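Local coordinates for synaptonemal complex protein 2 (Mus musculus, PDB 5IWZ), which forms a major part of the axial and lateral elements of synaptonemal complexes and is required for normal chromosome synapsis in meiosis and for fertility, at residues Thr262-Arg265 with Ile266-Leu270; Ile362-Ile365 with Ser366-Glu369. One frame throughout, in Å; residues are numbered along the deposited sequence.

Contact 1: residues Thr262-Arg265 with Ile266-Leu270; sequences TDCR and IFLNL
At the edge of the Arg-265 guanidinium, and in its plane, lies the side-chain oxygen of Asn-269, while the amide plane of Asn-269 is turned 64° against it. The two residues stand four apart on the helix 260-274, an i to i+4 pair one turn apart. NH1 of Arg-265 gives OD1 of Asn-269 a hydrogen bond of 3.2 Å that is nearly straight at the hydrogen (164°). A bend at chi2 (59°) puts CD of Arg-265 3.5 Å from OD1 of Asn-269, and a second bend at chi3 turns the guanidinium so that NH1 reaches that oxygen. Its other terminal nitrogen, NH2, makes a salt bridge with Asp-310, and Tyr-216 adds a cation-pi contact. With an alanine in place of Asn-269 the OD1 acceptor is gone, and NH1 would probably lose the bond that helps fix the guanidinium's rotation, leaving Asp-310 and Tyr-216 to orient it. Because the side chains of both residues also touch Trp-308 and Thr-283, this flank of the helix meets the strands 308-312 and 281-285.

The backbone is regular alpha-helix: the N-H groups of Ile-266 to Asn-269 bond to the carbonyls of Thr-262 to Arg-265 in turn. Cys-264, Phe-267 and Leu-268 supply the apolar side: Cys-264 and Phe-267 pack on Val-223 and Leu-268 on Val-220 and Tyr-216, all of helix 216-229; the Phe-267 ring meets that of Phe-252 edge-to-face. Asp-263, partly exposed, is salt-bridged to Lys-256; the Ile-266 side chain lies beside it, pointing the same way, with its CD1 4.0 Å from OD1 of Asp-263. Within the apolar side, one turn is spanned by SG of Cys-264, which lies 3.8 Å from CD1 of Leu-268.

Contact 2: residues Ile362-Ile365 with Ser366-Glu369; sequences IVKI and SKKE
Strands 362-365 and 368-370 run antiparallel, joined by a type I' beta turn from Ile-365 to Lys-368, a tight two-residue beta hairpin. Ile-365 and Lys-368 form the hydrogen-bonded pair that closes it: N of Ile-365 lies 2.7 Å from O of Lys-368, and N of Lys-368 lies 3.0 Å from O of Ile-365. Lys-364 and Glu-369 follow as a non-hydrogen-bonded pair. Ser-366 and Lys-367 hold the turn with positive phi angles (47° and 56°). OG of Ser-366 sits between its own backbone N and carbonyl carbon (chi1 43°), which turns it back to donate to O of Ile-365 at 2.7 Å, from the face of that carbonyl opposite to the N of Lys-368.

The extended chain of Lys-364 runs alongside Lys-367, pointing the same way, and its NZ comes 3.4 Å from CE of Lys-367. Farther from the turn, CG2 of Ile-362 touches CB of Glu-369 at 3.9 Å. Branched Val-363 and Ile-365 suit the face opposite Lys-364 and Glu-369, where both pack on Leu-291 of strand 288-291.

With the NZ atoms of Lys-364 and Lys-367 4.5 Å apart, their charges probably repel, a cost that exposure to solvent is likely to lessen, while the aliphatic chains can still pack.

How the contacts relate
Contact 1 comes first along the chain and contact 2 later, with centres 28 Å apart and nearest atoms about 15 Å apart, so neither touches the other. They share no helix or sheet. Residues 262-270 belong to helix 260-274, the last helix before the strands of the C-terminal part, and meet two strands of the four-stranded antiparallel sheet. Residues 362-369 form a small hairpin at the surface, in the Spt16M-like domain, beside strand 288-291 of the five-stranded sheet. Contact 1 thus joins helical and beta parts of this N-terminal piece of the protein, whereas contact 2 is a surface hairpin of the beta part, packed by its apolar face on strand 288-291.

Contact 1: residues Thr262-Arg265 with Ile266-Leu270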
ATOM      1  N   THR A 262      -1.958  19.900   1.155  1.00 42.12           N
ATOM      2  CA  THR A 262      -3.180  20.582   1.568  1.00 41.23           C
ATOM      3  C   THR A 262      -4.094  20.861   0.380  1.00 38.18           C
ATOM      4  O   THR A 262      -5.322  20.792   0.514  1.00 35.90           O
ATOM      5  CB  THR A 262      -2.856  21.879   2.314  1.00 47.62           C
ATOM      6  OG1 THR A 262      -1.928  22.661   1.553  1.00 50.36           O
ATOM      7  CG2 THR A 262      -2.266  21.567   3.693  1.00 46.41           C
ATOM      8  N   ASP A 263      -3.533  21.166  -0.794  1.00 35.86           N
ATOM      9  CA  ASP A 263      -4.398  21.355  -1.958  1.00 47.49           C
ATOM     10  C   ASP A 263      -5.081  20.051  -2.341  1.00 40.33           C
ATOM     11  O   ASP A 263      -6.224  20.055  -2.814  1.00 39.39           O
ATOM     12  CB  ASP A 263      -3.625  21.923  -3.153  1.00 54.49           C
ATOM     13  CG  ASP A 263      -3.286  23.416  -3.006  1.00 56.90           C
ATOM     14  OD1 ASP A 263      -4.002  24.158  -2.291  1.00 62.72           O
ATOM     15  OD2 ASP A 263      -2.312  23.849  -3.655  1.00 52.98           O
ATOM     16  N   CYS A 264      -4.406  18.922  -2.123  1.00 38.05           N
ATOM     17  CA  CYS A 264      -5.014  17.639  -2.456  1.00 40.67           C
ATOM     18  C   CYS A 264      -6.221  17.349  -1.562  1.00 34.98           C
ATOM     19  O   CYS A 264      -7.255  16.869  -2.042  1.00 29.58           O
ATOM     20  CB  CYS A 264      -3.968  16.531  -2.361  1.00 43.65           C
ATOM     21  SG  CYS A 264      -4.539  15.002  -3.058  1.00 48.37           S
ATOM     22  N   ARG A 265      -6.112  17.654  -0.263  1.00 33.17           N
ATOM     23  CA  ARG A 265      -7.275  17.600   0.627  1.00 29.43           C
ATOM     24  C   ARG A 265      -8.409  18.491   0.113  1.00 30.95           C
ATOM     25  O   ARG A 265      -9.577  18.080   0.068  1.00 31.54           O
ATOM     26  CB  ARG A 265      -6.861  18.004   2.054  1.00 29.75           C
ATOM     27  CG  ARG A 265      -8.028  18.314   3.026  1.00 29.12           C
ATOM     28  CD  ARG A 265      -8.997  17.129   3.222  1.00 28.00           C
ATOM     29  NE  ARG A 265      -8.412  16.044   4.015  1.00 24.41           N
ATOM     30  CZ  ARG A 265      -9.027  14.910   4.322  1.00 25.62           C
ATOM     31  NH1 ARG A 265     -10.269  14.668   3.912  1.00 28.05           N
ATOM     32  NH2 ARG A 265      -8.396  14.004   5.053  1.00 26.48           N
ATOM     33  N   ILE A 266      -8.086  19.718  -0.287  1.00 31.94           N
ATOM     34  CA  ILE A 266      -9.125  20.616  -0.786  1.00 37.71           C
ATOM     35  C   ILE A 266      -9.808  20.004  -2.010  1.00 36.77           C
ATOM     36  O   ILE A 266     -11.041  19.885  -2.063  1.00 35.00           O
ATOM     37  CB  ILE A 266      -8.534  22.011  -1.076  1.00 42.23           C
ATOM     38  CG1 ILE A 266      -8.160  22.707   0.237  1.00 45.32           C
ATOM     39  CG2 ILE A 266      -9.504  22.888  -1.903  1.00 40.48           C
ATOM     40  CD1 ILE A 266      -7.249  23.905   0.059  1.00 41.69           C
ATOM     41  N   PHE A 267      -9.012  19.541  -2.980  1.00 37.14           N
ATOM     42  CA  PHE A 267      -9.578  18.955  -4.196  1.00 37.45           C
ATOM     43  C   PHE A 267     -10.466  17.756  -3.878  1.00 33.63           C
ATOM     44  O   PHE A 267     -11.601  17.656  -4.372  1.00 36.47           O
ATOM     45  CB  PHE A 267      -8.453  18.560  -5.158  1.00 37.16           C
ATOM     46  CG  PHE A 267      -8.891  17.625  -6.268  1.00 40.18           C
ATOM     47  CD1 PHE A 267      -9.611  18.101  -7.360  1.00 34.53           C
ATOM     48  CD2 PHE A 267      -8.555  16.269  -6.232  1.00 39.59           C
ATOM     49  CE1 PHE A 267     -10.002  17.246  -8.402  1.00 36.17           C
ATOM     50  CE2 PHE A 267      -8.938  15.398  -7.264  1.00 37.73           C
ATOM     51  CZ  PHE A 267      -9.654  15.881  -8.354  1.00 34.58           C
ATOM     52  N   LEU A 268      -9.980  16.840  -3.036  1.00 32.75           N
ATOM     53  CA  LEU A 268     -10.742  15.618  -2.795  1.00 27.48           C
ATOM     54  C   LEU A 268     -12.023  15.911  -2.025  1.00 31.65           C
ATOM     55  O   LEU A 268     -13.061  15.286  -2.281  1.00 29.02           O
ATOM     56  CB  LEU A 268      -9.878  14.600  -2.051  1.00 27.14           C
ATOM     57  CG  LEU A 268      -8.739  14.099  -2.930  1.00 36.11           C
ATOM     58  CD1 LEU A 268      -7.797  13.224  -2.127  1.00 28.61           C
ATOM     59  CD2 LEU A 268      -9.305  13.349  -4.145  1.00 33.56           C
ATOM     60  N   ASN A 269     -11.978  16.864  -1.084  1.00 27.61           N
ATOM     61  CA  ASN A 269     -13.207  17.277  -0.409  1.00 39.24           C
ATOM     62  C   ASN A 269     -14.218  17.850  -1.402  1.00 32.23           C
ATOM     63  O   ASN A 269     -15.417  17.541  -1.323  1.00 30.00           O
ATOM     64  CB  ASN A 269     -12.900  18.286   0.711  1.00 38.40           C
ATOM     65  CG  ASN A 269     -12.474  17.607   2.007  1.00 35.48           C
ATOM     66  OD1 ASN A 269     -12.222  16.405   2.028  1.00 32.63           O
ATOM     67  ND2 ASN A 269     -12.403  18.376   3.097  1.00 39.46           N
ATOM     68  N   LEU A 270     -13.750  18.657  -2.363  1.00 31.64           N
ATOM     69  CA  LEU A 270     -14.630  19.135  -3.433  1.00 41.64           C
ATOM     70  C   LEU A 270     -15.201  17.982  -4.257  1.00 40.75           C
ATOM     71  O   LEU A 270     -16.413  17.911  -4.493  1.00 40.83           O
ATOM     72  CB  LEU A 270     -13.879  20.102  -4.348  1.00 42.44           C
ATOM     73  CG  LEU A 270     -13.596  21.469  -3.738  1.00 53.74           C
ATOM     74  CD1 LEU A 270     -12.946  22.392  -4.750  1.00 52.62           C
ATOM     75  CD2 LEU A 270     -14.893  22.052  -3.214  1.00 59.15           C
TER

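Contact 2: residues Ile362-Ile365 with Ser366-Glu369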
ATOM      1  N   ILE A 362      -6.582  -3.965  21.900  1.00 31.63           N
ATOM      2  CA  ILE A 362      -5.872  -2.736  22.242  1.00 39.74           C
ATOM      3  C   ILE A 362      -5.042  -2.280  21.053  1.00 39.42           C
ATOM      4  O   ILE A 362      -4.410  -3.096  20.369  1.00 35.15           O
ATOM      5  CB  ILE A 362      -4.972  -2.968  23.469  1.00 39.50           C
ATOM      6  CG1 ILE A 362      -5.786  -3.468  24.666  1.00 43.49           C
ATOM      7  CG2 ILE A 362      -4.186  -1.717  23.820  1.00 33.41           C
ATOM      8  CD1 ILE A 362      -4.906  -3.873  25.870  1.00 35.36           C
ATOM      9  N   VAL A 363      -5.032  -0.966  20.797  1.00 31.34           N
ATOM     10  CA  VAL A 363      -4.178  -0.420  19.755  1.00 31.29           C
ATOM     11  C   VAL A 363      -3.308   0.671  20.360  1.00 34.50           C
ATOM     12  O   VAL A 363      -3.545   1.150  21.471  1.00 36.28           O
ATOM     13  CB  VAL A 363      -4.974   0.109  18.546  1.00 33.79           C
ATOM     14  CG1 VAL A 363      -5.797  -1.019  17.945  1.00 37.15           C
ATOM     15  CG2 VAL A 363      -5.863   1.290  18.951  1.00 31.26           C
ATOM     16  N   LYS A 364      -2.271   1.048  19.624  1.00 36.70           N
ATOM     17  CA  LYS A 364      -1.329   2.060  20.086  1.00 40.63           C
ATOM     18  C   LYS A 364      -1.254   3.163  19.047  1.00 37.04           C
ATOM     19  O   LYS A 364      -0.981   2.896  17.875  1.00 38.42           O
ATOM     20  CB  LYS A 364       0.053   1.459  20.338  1.00 49.25           C
ATOM     21  CG  LYS A 364       1.074   2.444  20.876  1.00 60.03           C
ATOM     22  CD  LYS A 364       2.462   1.810  20.905  1.00 68.83           C
ATOM     23  CE  LYS A 364       3.492   2.707  21.579  1.00 70.86           C
ATOM     24  NZ  LYS A 364       4.871   2.124  21.528  1.00 72.07           N
ATOM     25  N   ILE A 365      -1.514   4.395  19.467  1.00 38.04           N
ATOM     26  CA  ILE A 365      -1.444   5.550  18.581  1.00 36.70           C
ATOM     27  C   ILE A 365      -0.688   6.641  19.319  1.00 42.18           C
ATOM     28  O   ILE A 365      -1.090   7.040  20.418  1.00 48.03           O
ATOM     29  CB  ILE A 365      -2.841   6.041  18.155  1.00 42.86           C
ATOM     30  CG1 ILE A 365      -3.640   4.919  17.491  1.00 38.84           C
ATOM     31  CG2 ILE A 365      -2.731   7.202  17.198  1.00 42.46           C
ATOM     32  CD1 ILE A 365      -4.998   5.360  17.022  1.00 39.61           C
ATOM     33  N   SER A 366       0.402   7.114  18.718  1.00 52.34           N
ATOM     34  CA  SER A 366       1.291   8.126  19.296  1.00 59.41           C
ATOM     35  C   SER A 366       1.646   7.798  20.749  1.00 59.11           C
ATOM     36  O   SER A 366       1.449   8.593  21.669  1.00 64.13           O
ATOM     37  CB  SER A 366       0.692   9.534  19.165  1.00 63.94           C
ATOM     38  OG  SER A 366      -0.691   9.574  19.473  1.00 65.61           O
ATOM     39  N   LYS A 367       2.197   6.596  20.931  1.00 57.71           N
ATOM     40  CA  LYS A 367       2.664   6.088  22.225  1.00 63.07           C
ATOM     41  C   LYS A 367       1.578   6.087  23.299  1.00 64.13           C
ATOM     42  O   LYS A 367       1.890   6.016  24.491  1.00 69.40           O
ATOM     43  CB  LYS A 367       3.900   6.853  22.728  1.00 68.44           C
ATOM     44  CG  LYS A 367       5.214   6.128  22.415  1.00 77.74           C
ATOM     45  CD  LYS A 367       5.575   5.081  23.480  1.00 81.25           C
ATOM     46  CE  LYS A 367       6.855   4.326  23.126  1.00 80.76           C
ATOM     47  NZ  LYS A 367       7.942   5.251  22.720  1.00 81.30           N
ATOM     48  N   LYS A 368       0.305   6.151  22.905  1.00 55.76           N
ATOM     49  CA  LYS A 368      -0.819   5.918  23.803  1.00 50.13           C
ATOM     50  C   LYS A 368      -1.561   4.669  23.344  1.00 41.53           C
ATOM     51  O   LYS A 368      -1.536   4.325  22.162  1.00 42.38           O
ATOM     52  CB  LYS A 368      -1.768   7.114  23.829  1.00 57.33           C
ATOM     53  CG  LYS A 368      -1.159   8.368  24.443  1.00 65.34           C
ATOM     54  CD  LYS A 368      -1.759   9.612  23.797  1.00 76.64           C
ATOM     55  CE  LYS A 368      -1.571  10.843  24.666  1.00 83.38           C
ATOM     56  NZ  LYS A 368      -2.618  11.866  24.422  1.00 79.40           N
ATOM     57  N   GLU A 369      -2.207   3.981  24.283  1.00 42.81           N
ATOM     58  CA  GLU A 369      -2.901   2.736  23.980  1.00 42.66           C
ATOM     59  C   GLU A 369      -4.333   2.768  24.495  1.00 34.76           C
ATOM     60  O   GLU A 369      -4.643   3.425  25.487  1.00 35.26           O
ATOM     61  CB  GLU A 369      -2.214   1.521  24.587  1.00 49.32           C
ATOM     62  CG  GLU A 369      -0.725   1.512  24.502  1.00 56.83           C
ATOM     63  CD  GLU A 369      -0.146   0.365  25.304  1.00 63.86           C
ATOM     64  OE1 GLU A 369       0.052   0.527  26.527  1.00 69.31           O
ATOM     65  OE2 GLU A 369       0.099  -0.720  24.740  1.00 63.85           O
TER